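Local coordinates for protein N-alpha-acetyltransferase (Sulfolobus solfataricus P2, PDB 4R3L) that transfers the acetyl group of acetyl-CoA to the free alpha-amino group at the N-terminus of proteins, preferring substrates that begin with serine, at residues F42-F53 with G64-W72. Numbering follows the deposited sequence.
Sequences FVEHLKEYGLAF and GYIMPRIEW
Helix 39-49 of the GNAT fold packs on strand 61-72 of the central sheet by side chains that meet both the side chains and the backbone of the strand, with no hydrogen bond joining 42-53 to 64-72; the axes of helix 42-49 and strand 64-72 cross at 63° and come within 8.4 Å. Met67 reaches in among the rings of Phe42, His45 and Phe53. Its CG is anti to the backbone N (chi1 172°), which lays the chain alongside the Phe53 ring, with CB over one face; Phe53 CD2 approaches Ile66 O to 3.1 Å. SD meets Phe42 CD1 at 3.6 Å in an oblique Met-aromatic contact, and the bend at chi3 turns CE against the same ring. SD also lies beside His45, whose ring edge brings CD2 to 3.3 Å from Pro68 O, in the ring plane; His45 ND1 is hydrogen-bonded to Phe41 O. Pro68 O is buried without a hydrogen-bond partner, touched by carbons of His45 and Tyr49. The proline ring itself presses CG on Ala52 CB (3.7 Å) and CD on Phe53.

Farther along the strand, Tyr49 lays one face over the backbone: Arg69 CA makes a CH-pi contact 4.0 Å from the ring centroid, Ile70 N sits 3.4 Å above the plane, and Glu48 CB backs the opposite face. An alanine at Tyr49 would remove this ring and is likely to open a gap above Arg69 and Ile70. Beyond Phe42 lie helix 22-32 and the substrate-binding Tyr37, and Tyr65, hydrogen-bonded through OH to Ser91 OG and Asn29 ND2, has its side chain about 4 Å from that of Ala93, which binds acetyl-CoA. Such helix-on-sheet packing beside the substrate site is characteristic of the N-terminal half of the GNAT fold.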
ATOM      1  N   PHE A  42       4.810 -11.264  -4.924  1.00 17.67           N
ATOM      2  CA  PHE A  42       3.923 -10.432  -5.738  1.00 19.16           C
ATOM      3  C   PHE A  42       2.825 -11.290  -6.352  1.00 19.22           C
ATOM      4  O   PHE A  42       1.665 -10.904  -6.350  1.00 16.54           O
ATOM      5  CB  PHE A  42       4.704  -9.688  -6.822  1.00 17.31           C
ATOM      6  CG  PHE A  42       5.586  -8.596  -6.283  1.00 18.52           C
ATOM      7  CD1 PHE A  42       5.060  -7.336  -6.023  1.00 19.32           C
ATOM      8  CD2 PHE A  42       6.927  -8.823  -6.026  1.00 20.70           C
ATOM      9  CE1 PHE A  42       5.866  -6.322  -5.528  1.00 24.39           C
ATOM     10  CE2 PHE A  42       7.733  -7.809  -5.517  1.00 23.66           C
ATOM     11  CZ  PHE A  42       7.198  -6.566  -5.273  1.00 26.45           C
ATOM     12  N   VAL A  43       3.179 -12.484  -6.829  1.00 16.46           N
ATOM     13  CA  VAL A  43       2.195 -13.346  -7.472  1.00 16.66           C
ATOM     14  C   VAL A  43       1.102 -13.766  -6.499  1.00 18.48           C
ATOM     15  O   VAL A  43      -0.084 -13.744  -6.844  1.00 18.66           O
ATOM     16  CB  VAL A  43       2.874 -14.603  -8.098  1.00 17.72           C
ATOM     17  CG1 VAL A  43       1.830 -15.651  -8.488  1.00 21.63           C
ATOM     18  CG2 VAL A  43       3.679 -14.183  -9.296  1.00 17.82           C
ATOM     19  N   GLU A  44       1.476 -14.123  -5.274  1.00 18.28           N
ATOM     20  CA  GLU A  44       0.462 -14.582  -4.337  1.00 18.59           C
ATOM     21  C   GLU A  44      -0.471 -13.457  -3.920  1.00 20.33           C
ATOM     22  O   GLU A  44      -1.659 -13.679  -3.728  1.00 19.20           O
ATOM     23  CB  GLU A  44       1.101 -15.221  -3.115  1.00 20.48           C
ATOM     24  CG  GLU A  44       1.646 -16.595  -3.498  1.00 18.26           C
ATOM     25  CD  GLU A  44       2.340 -17.309  -2.371  1.00 24.16           C
ATOM     26  OE1 GLU A  44       3.583 -17.409  -2.429  1.00 24.78           O
ATOM     27  OE2 GLU A  44       1.643 -17.802  -1.460  1.00 29.78           O
ATOM     28  N   HIS A  45       0.065 -12.254  -3.764  1.00 16.68           N
ATOM     29  CA  HIS A  45      -0.807 -11.138  -3.397  1.00 16.29           C
ATOM     30  C   HIS A  45      -1.731 -10.781  -4.555  1.00 18.73           C
ATOM     31  O   HIS A  45      -2.885 -10.391  -4.339  1.00 20.55           O
ATOM     32  CB  HIS A  45       0.023  -9.923  -2.957  1.00 18.36           C
ATOM     33  CG  HIS A  45       0.613 -10.071  -1.591  1.00 20.21           C
ATOM     34  ND1 HIS A  45       1.596 -10.993  -1.305  1.00 23.42           N
ATOM     35  CD2 HIS A  45       0.336  -9.438  -0.425  1.00 20.12           C
ATOM     36  CE1 HIS A  45       1.910 -10.916  -0.022  1.00 23.19           C
ATOM     37  NE2 HIS A  45       1.167  -9.974   0.531  1.00 20.91           N
ATOM     38  N   LEU A  46      -1.250 -10.926  -5.789  1.00 16.24           N
ATOM     39  CA  LEU A  46      -2.125 -10.683  -6.930  1.00 18.27           C
ATOM     40  C   LEU A  46      -3.230 -11.747  -6.982  1.00 20.55           C
ATOM     41  O   LEU A  46      -4.393 -11.423  -7.166  1.00 21.13           O
ATOM     42  CB  LEU A  46      -1.326 -10.651  -8.238  1.00 19.84           C
ATOM     43  CG  LEU A  46      -2.139 -10.450  -9.518  1.00 23.53           C
ATOM     44  CD1 LEU A  46      -2.891  -9.138  -9.458  1.00 22.02           C
ATOM     45  CD2 LEU A  46      -1.243 -10.506 -10.745  1.00 24.55           C
ATOM     46  N   LYS A  47      -2.885 -13.018  -6.771  1.00 23.84           N
ATOM     47  CA  LYS A  47      -3.904 -14.055  -6.835  1.00 22.87           C
ATOM     48  C   LYS A  47      -4.884 -14.034  -5.658  1.00 21.27           C
ATOM     49  O   LYS A  47      -6.062 -14.340  -5.830  1.00 27.58           O
ATOM     50  CB  LYS A  47      -3.239 -15.433  -6.955  1.00 22.75           C
ATOM     51  CG  LYS A  47      -2.431 -15.519  -8.240  1.00 23.95           C
ATOM     52  CD  LYS A  47      -2.136 -16.930  -8.686  1.00 28.94           C
ATOM     53  CE  LYS A  47      -1.408 -16.911 -10.035  1.00 32.30           C
ATOM     54  NZ  LYS A  47      -2.292 -16.504 -11.179  1.00 39.04           N
ATOM     55  N   GLU A  48      -4.416 -13.675  -4.469  1.00 20.27           N
ATOM     56  CA  GLU A  48      -5.286 -13.693  -3.301  1.00 21.62           C
ATOM     57  C   GLU A  48      -6.096 -12.397  -3.099  1.00 23.85           C
ATOM     58  O   GLU A  48      -7.223 -12.442  -2.598  1.00 22.91           O
ATOM     59  CB  GLU A  48      -4.466 -13.975  -2.045  1.00 21.90           C
ATOM     60  CG  GLU A  48      -3.755 -15.333  -2.069  1.00 26.52           C
ATOM     61  CD  GLU A  48      -2.859 -15.558  -0.858  1.00 34.22           C
ATOM     62  OE1 GLU A  48      -2.605 -14.595  -0.112  1.00 42.09           O
ATOM     63  OE2 GLU A  48      -2.410 -16.703  -0.652  1.00 43.76           O
ATOM     64  N   TYR A  49      -5.521 -11.250  -3.461  1.00 23.18           N
ATOM     65  CA  TYR A  49      -6.147  -9.950  -3.141  1.00 21.21           C
ATOM     66  C   TYR A  49      -6.167  -9.028  -4.345  1.00 22.27           C
ATOM     67  O   TYR A  49      -6.094  -7.797  -4.207  1.00 20.29           O
ATOM     68  CB  TYR A  49      -5.403  -9.247  -1.998  1.00 20.61           C
ATOM     69  CG  TYR A  49      -4.887 -10.167  -0.906  1.00 20.54           C
ATOM     70  CD1 TYR A  49      -5.758 -10.784  -0.025  1.00 21.39           C
ATOM     71  CD2 TYR A  49      -3.523 -10.398  -0.754  1.00 21.86           C
ATOM     72  CE1 TYR A  49      -5.293 -11.619   0.972  1.00 25.93           C
ATOM     73  CE2 TYR A  49      -3.047 -11.240   0.248  1.00 26.44           C
ATOM     74  CZ  TYR A  49      -3.944 -11.840   1.111  1.00 28.88           C
ATOM     75  OH  TYR A  49      -3.485 -12.672   2.117  1.00 30.32           O
ATOM     76  N   GLY A  50      -6.288  -9.624  -5.525  1.00 18.29           N
ATOM     77  CA  GLY A  50      -6.107  -8.916  -6.773  1.00 19.22           C
ATOM     78  C   GLY A  50      -7.073  -7.775  -7.030  1.00 19.22           C
ATOM     79  O   GLY A  50      -6.731  -6.843  -7.743  1.00 19.04           O
ATOM     80  N   LEU A  51      -8.268  -7.835  -6.460  1.00 22.91           N
ATOM     81  CA  LEU A  51      -9.259  -6.791  -6.717  1.00 21.45           C
ATOM     82  C   LEU A  51      -8.829  -5.446  -6.150  1.00 22.42           C
ATOM     83  O   LEU A  51      -9.299  -4.386  -6.611  1.00 19.89           O
ATOM     84  CB  LEU A  51     -10.617  -7.189  -6.151  1.00 21.31           C
ATOM     85  CG  LEU A  51     -11.196  -8.417  -6.861  1.00 26.42           C
ATOM     86  CD1 LEU A  51     -12.457  -8.885  -6.185  1.00 29.74           C
ATOM     87  CD2 LEU A  51     -11.459  -8.069  -8.316  1.00 29.01           C
ATOM     88  N   ALA A  52      -7.925  -5.477  -5.171  1.00 16.69           N
ATOM     89  CA  ALA A  52      -7.448  -4.238  -4.546  1.00 20.49           C
ATOM     90  C   ALA A  52      -5.996  -3.902  -4.939  1.00 20.09           C
ATOM     91  O   ALA A  52      -5.390  -2.965  -4.383  1.00 15.59           O
ATOM     92  CB  ALA A  52      -7.589  -4.334  -2.998  1.00 16.51           C
ATOM     93  N   PHE A  53      -5.464  -4.645  -5.915  1.00 16.54           N
ATOM     94  CA  PHE A  53      -4.084  -4.511  -6.394  1.00 15.23           C
ATOM     95  C   PHE A  53      -4.136  -3.716  -7.702  1.00 17.78           C
ATOM     96  O   PHE A  53      -4.588  -4.220  -8.742  1.00 17.79           O
ATOM     97  CB  PHE A  53      -3.470  -5.922  -6.639  1.00 14.12           C
ATOM     98  CG  PHE A  53      -1.960  -5.986  -6.735  1.00 14.98           C
ATOM     99  CD1 PHE A  53      -1.290  -7.135  -6.261  1.00 16.88           C
ATOM    100  CD2 PHE A  53      -1.200  -4.938  -7.230  1.00 17.08           C
ATOM    101  CE1 PHE A  53       0.097  -7.227  -6.337  1.00 15.75           C
ATOM    102  CE2 PHE A  53       0.198  -5.031  -7.296  1.00 14.94           C
ATOM    103  CZ  PHE A  53       0.837  -6.181  -6.845  1.00 17.36           C
ATOM    104  N   GLY A  64       3.615   2.888 -11.494  1.00 23.02           N
ATOM    105  CA  GLY A  64       3.346   2.862 -10.068  1.00 17.96           C
ATOM    106  C   GLY A  64       2.450   1.701  -9.726  1.00 19.03           C
ATOM    107  O   GLY A  64       1.825   1.131 -10.618  1.00 16.67           O
ATOM    108  N   TYR A  65       2.395   1.324  -8.448  1.00 15.27           N
ATOM    109  CA  TYR A  65       1.519   0.228  -8.070  1.00 13.67           C
ATOM    110  C   TYR A  65       1.166   0.326  -6.609  1.00 14.42           C
ATOM    111  O   TYR A  65       1.847   1.013  -5.837  1.00 15.25           O
ATOM    112  CB  TYR A  65       2.188  -1.130  -8.368  1.00 15.55           C
ATOM    113  CG  TYR A  65       3.334  -1.414  -7.433  1.00 15.39           C
ATOM    114  CD1 TYR A  65       3.131  -2.102  -6.248  1.00 18.00           C
ATOM    115  CD2 TYR A  65       4.620  -0.969  -7.724  1.00 17.95           C
ATOM    116  CE1 TYR A  65       4.184  -2.352  -5.377  1.00 18.63           C
ATOM    117  CE2 TYR A  65       5.678  -1.206  -6.855  1.00 17.67           C
ATOM    118  CZ  TYR A  65       5.450  -1.885  -5.680  1.00 20.00           C
ATOM    119  OH  TYR A  65       6.497  -2.141  -4.815  1.00 23.25           O
ATOM    120  N   ILE A  66       0.119  -0.390  -6.224  1.00 12.45           N
ATOM    121  CA  ILE A  66      -0.188  -0.580  -4.819  1.00 12.57           C
ATOM    122  C   ILE A  66      -0.555  -2.037  -4.599  1.00 14.67           C
ATOM    123  O   ILE A  66      -1.416  -2.576  -5.286  1.00 14.58           O
ATOM    124  CB  ILE A  66      -1.335   0.352  -4.338  1.00 14.81           C
ATOM    125  CG1 ILE A  66      -1.597   0.147  -2.839  1.00 12.74           C
ATOM    126  CG2 ILE A  66      -2.617   0.142  -5.164  1.00 14.51           C
ATOM    127  CD1 ILE A  66      -2.571   1.187  -2.251  1.00 13.44           C
ATOM    128  N   MET A  67       0.123  -2.669  -3.643  1.00 14.29           N
ATOM    129  CA  MET A  67      -0.098  -4.084  -3.350  1.00 11.81           C
ATOM    130  C   MET A  67      -0.710  -4.241  -1.975  1.00 14.01           C
ATOM    131  O   MET A  67      -0.103  -3.838  -0.987  1.00 16.38           O
ATOM    132  CB  MET A  67       1.234  -4.855  -3.431  1.00 15.39           C
ATOM    133  CG  MET A  67       1.138  -6.273  -2.958  1.00 15.90           C
ATOM    134  SD  MET A  67       2.611  -7.243  -3.444  1.00 18.96           S
ATOM    135  CE  MET A  67       3.900  -6.373  -2.552  1.00 22.29           C
ATOM    136  N   PRO A  68      -1.913  -4.832  -1.904  1.00 13.93           N
ATOM    137  CA  PRO A  68      -2.669  -4.947  -0.664  1.00 16.12           C
ATOM    138  C   PRO A  68      -2.565  -6.330  -0.029  1.00 18.10           C
ATOM    139  O   PRO A  68      -2.139  -7.289  -0.684  1.00 17.94           O
ATOM    140  CB  PRO A  68      -4.104  -4.704  -1.140  1.00 17.00           C
ATOM    141  CG  PRO A  68      -4.126  -5.487  -2.435  1.00 19.08           C
ATOM    142  CD  PRO A  68      -2.729  -5.279  -3.054  1.00 16.98           C
ATOM    143  N   ARG A  69      -2.982  -6.412   1.229  1.00 18.82           N
ATOM    144  CA  ARG A  69      -3.205  -7.687   1.901  1.00 19.23           C
ATOM    145  C   ARG A  69      -4.497  -7.542   2.688  1.00 20.59           C
ATOM    146  O   ARG A  69      -4.716  -6.514   3.323  1.00 23.73           O
ATOM    147  CB  ARG A  69      -2.035  -8.040   2.822  1.00 22.38           C
ATOM    148  CG  ARG A  69      -2.177  -9.370   3.533  1.00 27.57           C
ATOM    149  CD  ARG A  69      -1.254  -9.387   4.737  1.00 28.86           C
ATOM    150  NE  ARG A  69      -0.845 -10.729   5.107  1.00 42.41           N
ATOM    151  CZ  ARG A  69      -0.199 -11.012   6.232  1.00 41.25           C
ATOM    152  NH1 ARG A  69       0.080 -10.035   7.090  1.00 39.86           N
ATOM    153  NH2 ARG A  69       0.157 -12.261   6.501  1.00 41.07           N
ATOM    154  N   ILE A  70      -5.360  -8.549   2.642  1.00 18.25           N
ATOM    155  CA  ILE A  70      -6.627  -8.481   3.357  1.00 19.65           C
ATOM    156  C   ILE A  70      -6.555  -9.384   4.594  1.00 21.31           C
ATOM    157  O   ILE A  70      -6.115 -10.535   4.496  1.00 23.86           O
ATOM    158  CB  ILE A  70      -7.808  -8.900   2.475  1.00 21.80           C
ATOM    159  CG1 ILE A  70      -7.902  -7.997   1.235  1.00 22.43           C
ATOM    160  CG2 ILE A  70      -9.095  -8.853   3.290  1.00 24.30           C
ATOM    161  CD1 ILE A  70      -8.122  -6.526   1.591  1.00 22.03           C
ATOM    162  N   GLU A  71      -6.965  -8.860   5.747  1.00 19.11           N
ATOM    163  CA  GLU A  71      -6.769  -9.576   7.017  1.00 24.02           C
ATOM    164  C   GLU A  71      -8.026  -9.596   7.891  1.00 21.38           C
ATOM    165  O   GLU A  71      -8.924  -8.795   7.701  1.00 20.59           O
ATOM    166  CB  GLU A  71      -5.618  -8.934   7.796  1.00 24.89           C
ATOM    167  CG  GLU A  71      -4.353  -8.744   6.970  1.00 24.73           C
ATOM    168  CD  GLU A  71      -3.330  -7.845   7.646  1.00 22.08           C
ATOM    169  OE1 GLU A  71      -3.711  -7.051   8.528  1.00 23.64           O
ATOM    170  OE2 GLU A  71      -2.145  -7.944   7.283  1.00 24.96           O
ATOM    171  N   TRP A  72      -8.091 -10.526   8.837  1.00 21.30           N
ATOM    172  CA  TRP A  72      -9.156 -10.500   9.845  1.00 21.65           C
ATOM    173  C   TRP A  72      -8.483 -10.610  11.198  1.00 21.28           C
ATOM    174  O   TRP A  72      -7.654 -11.492  11.413  1.00 23.47           O
ATOM    175  CB  TRP A  72     -10.176 -11.630   9.637  1.00 25.86           C
ATOM    176  CG  TRP A  72     -11.236 -11.649  10.704  1.00 26.68           C
ATOM    177  CD1 TRP A  72     -12.262 -10.752  10.869  1.00 30.40           C
ATOM    178  CD2 TRP A  72     -11.359 -12.602  11.762  1.00 30.25           C
ATOM    179  NE1 TRP A  72     -13.013 -11.095  11.976  1.00 29.11           N
ATOM    180  CE2 TRP A  72     -12.484 -12.219  12.532  1.00 29.13           C
ATOM    181  CE3 TRP A  72     -10.630 -13.728  12.136  1.00 28.17           C
ATOM    182  CZ2 TRP A  72     -12.887 -12.943  13.655  1.00 34.26           C
ATOM    183  CZ3 TRP A  72     -11.038 -14.445  13.247  1.00 33.65           C
ATOM    184  CH2 TRP A  72     -12.156 -14.050  13.995  1.00 31.32           C
TER